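PDB 4NAR: putative uronate isomerase from Thermotoga maritima, which is of unproven function but may act as a lactate racemase or a related isomerase. Local coordinates for residues A[309-314]-A[379-384]. Numbering follows the deposited sequence.
Sequences PHIKRF and TSIPED
Ser380 holds the carbonyl oxygen of Ile311 with both its backbone and its side chain. Its amide N lies 2.9 Å from Ile311 O, nearly in line with the C=O bond, although the N-H...O angle is only 135°. The hydroxyl OG comes to 2.7 Å from Ile311 O from above the carbonyl plane, placed there by a chi1 of 52° that sets OG between the backbone N and the carbonyl carbon. One acceptor is thus gripped by two donors of a single residue. Next to it, Thr379 closes an ST turn: its OG1 accepts the backbone N of Ile381 at 2.9 Å, an almost straight bond that folds the chain just before helix 383-388.

The tight, buried side is built around Ile381. Its CG1 rests on the backbone of Lys312, 3.7 Å from Lys312 CA, and its terminal CD1 reaches between two side chains. There CD1 meets CG2 of Ile311 at 4.1 Å and lies over one face of the Phe314 ring, with Phe314 CZ at 4.3 Å. Val282 of helix 282-285 touches both Ile381 and Phe314, adding to the apolar cluster. The side chain of Arg313 leaves for salt bridges with Glu281 and Asp280, while its backbone stays against Ile381 CD1.

The solvent side is looser: Pro309, Ser380 and Lys312 are exposed. Pro309 meets Thr379 through backbone, its ring turned away, and the aliphatic start of Lys312 passes Ser380 OG before the chain leads its amine away.

Strands 302-308 and 373-379 are parallel neighbours in a five-stranded sheet; 309-314 lies in the loop after the first, and 379-384 runs from the end of the second into helix 383-388, a pairing typical of strand-to-helix turns at the C-terminal ends of the strands of a parallel alpha/beta sheet.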
loop_
_atom_site.group_PDB
_atom_site.type_symbol
_atom_site.label_atom_id
_atom_site.label_comp_id
_atom_site.label_asym_id
_atom_site.label_seq_id
_atom_site.Cartn_x
_atom_site.Cartn_y
_atom_site.Cartn_z
ATOM N N PRO A 309 -3.327 -20.325 2.244
ATOM C CA PRO A 309 -4.220 -21.228 2.987
ATOM C C PRO A 309 -4.860 -20.605 4.221
ATOM O O PRO A 309 -5.885 -21.108 4.696
ATOM C CB PRO A 309 -3.290 -22.377 3.424
ATOM C CG PRO A 309 -1.882 -21.808 3.333
ATOM C CD PRO A 309 -1.951 -20.851 2.160
ATOM N N HIS A 310 -4.256 -19.547 4.750
ATOM C CA HIS A 310 -4.707 -18.951 6.003
ATOM C C HIS A 310 -5.838 -17.931 5.803
ATOM O O HIS A 310 -6.555 -17.596 6.742
ATOM C CB HIS A 310 -3.517 -18.281 6.705
ATOM C CG HIS A 310 -2.732 -17.365 5.814
ATOM N ND1 HIS A 310 -1.908 -17.831 4.796
ATOM C CD2 HIS A 310 -2.639 -16.010 5.765
ATOM C CE1 HIS A 310 -1.344 -16.812 4.184
ATOM N NE2 HIS A 310 -1.773 -15.687 4.747
ATOM N N ILE A 311 -5.985 -17.427 4.585
ATOM C CA ILE A 311 -6.934 -16.349 4.335
ATOM C C ILE A 311 -8.374 -16.865 4.288
ATOM O O ILE A 311 -8.654 -17.908 3.669
ATOM C CB ILE A 311 -6.589 -15.590 3.035
ATOM C CG1 ILE A 311 -5.282 -14.810 3.219
ATOM C CG2 ILE A 311 -7.727 -14.638 2.616
ATOM C CD1 ILE A 311 -4.885 -14.000 1.996
ATOM N N LYS A 312 -9.278 -16.130 4.939
ATOM C CA LYS A 312 -10.684 -16.528 4.990
ATOM C C LYS A 312 -11.663 -15.356 4.793
ATOM O O LYS A 312 -12.871 -15.511 4.996
ATOM C CB LYS A 312 -10.979 -17.304 6.291
ATOM C CG LYS A 312 -10.266 -16.755 7.525
ATOM C CD LYS A 312 -10.500 -17.638 8.765
ATOM C CE LYS A 312 -9.949 -16.982 10.051
ATOM N NZ LYS A 312 -11.028 -16.574 11.021
ATOM N N ARG A 313 -11.147 -14.197 4.383
ATOM C CA ARG A 313 -11.996 -13.022 4.144
ATOM C C ARG A 313 -11.451 -12.131 3.013
ATOM O O ARG A 313 -10.298 -12.269 2.593
ATOM C CB ARG A 313 -12.142 -12.202 5.426
ATOM C CG ARG A 313 -10.952 -11.277 5.647
ATOM C CD ARG A 313 -10.844 -10.875 7.100
ATOM N NE ARG A 313 -9.766 -9.913 7.336
ATOM C CZ ARG A 313 -8.779 -10.086 8.219
ATOM N NH1 ARG A 313 -8.720 -11.203 8.942
ATOM N NH2 ARG A 313 -7.847 -9.141 8.374
ATOM N N PHE A 314 -12.285 -11.223 2.516
ATOM C CA PHE A 314 -11.864 -10.326 1.450
ATOM C C PHE A 314 -11.350 -9.006 2.013
ATOM O O PHE A 314 -10.359 -8.447 1.513
ATOM C CB PHE A 314 -13.008 -10.081 0.466
ATOM C CG PHE A 314 -13.442 -11.316 -0.258
ATOM C CD1 PHE A 314 -12.832 -11.681 -1.463
ATOM C CD2 PHE A 314 -14.430 -12.140 0.282
ATOM C CE1 PHE A 314 -13.214 -12.851 -2.126
ATOM C CE2 PHE A 314 -14.831 -13.304 -0.375
ATOM C CZ PHE A 314 -14.220 -13.662 -1.580
ATOM N N THR A 379 -7.086 -20.643 -0.954
ATOM C CA THR A 379 -7.144 -20.126 0.405
ATOM C C THR A 379 -8.173 -20.938 1.195
ATOM O O THR A 379 -8.679 -21.946 0.695
ATOM C CB THR A 379 -7.552 -18.623 0.408
ATOM O OG1 THR A 379 -8.978 -18.495 0.350
ATOM C CG2 THR A 379 -6.953 -17.871 -0.780
ATOM N N SER A 380 -8.490 -20.520 2.419
ATOM C CA SER A 380 -9.525 -21.234 3.168
ATOM C C SER A 380 -10.912 -20.623 2.950
ATOM O O SER A 380 -11.868 -20.938 3.669
ATOM C CB SER A 380 -9.183 -21.389 4.659
ATOM O OG SER A 380 -8.843 -20.150 5.232
ATOM N N ILE A 381 -11.010 -19.763 1.939
ATOM C CA ILE A 381 -12.305 -19.344 1.413
ATOM C C ILE A 381 -12.866 -20.507 0.578
ATOM O O ILE A 381 -12.172 -21.026 -0.320
ATOM C CB ILE A 381 -12.162 -18.059 0.568
ATOM C CG1 ILE A 381 -11.635 -16.925 1.459
ATOM C CG2 ILE A 381 -13.494 -17.689 -0.110
ATOM C CD1 ILE A 381 -11.181 -15.705 0.721
ATOM N N PRO A 382 -14.102 -20.953 0.887
ATOM C CA PRO A 382 -14.615 -22.141 0.182
ATOM C C PRO A 382 -14.796 -21.913 -1.314
ATOM O O PRO A 382 -15.007 -20.768 -1.768
ATOM C CB PRO A 382 -15.974 -22.397 0.851
ATOM C CG PRO A 382 -15.810 -21.843 2.225
ATOM C CD PRO A 382 -14.939 -20.601 2.046
ATOM N N GLU A 383 -14.712 -23.007 -2.065
ATOM C CA GLU A 383 -14.894 -22.969 -3.513
ATOM C C GLU A 383 -16.166 -22.219 -3.939
ATOM O O GLU A 383 -16.129 -21.376 -4.833
ATOM C CB GLU A 383 -14.896 -24.386 -4.101
ATOM C CG GLU A 383 -15.278 -24.418 -5.581
ATOM C CD GLU A 383 -15.078 -25.794 -6.224
ATOM O OE1 GLU A 383 -14.911 -26.791 -5.473
ATOM O OE2 GLU A 383 -15.084 -25.867 -7.483
ATOM N N ASP A 384 -17.286 -22.530 -3.299
ATOM C CA ASP A 384 -18.552 -21.924 -3.685
ATOM C C ASP A 384 -18.557 -20.422 -3.414
ATOM O O ASP A 384 -19.109 -19.654 -4.199
ATOM C CB ASP A 384 -19.734 -22.630 -3.010
ATOM C CG ASP A 384 -19.958 -24.049 -3.557
ATOM O OD1 ASP A 384 -19.554 -24.324 -4.712
ATOM O OD2 ASP A 384 -20.530 -24.891 -2.827
#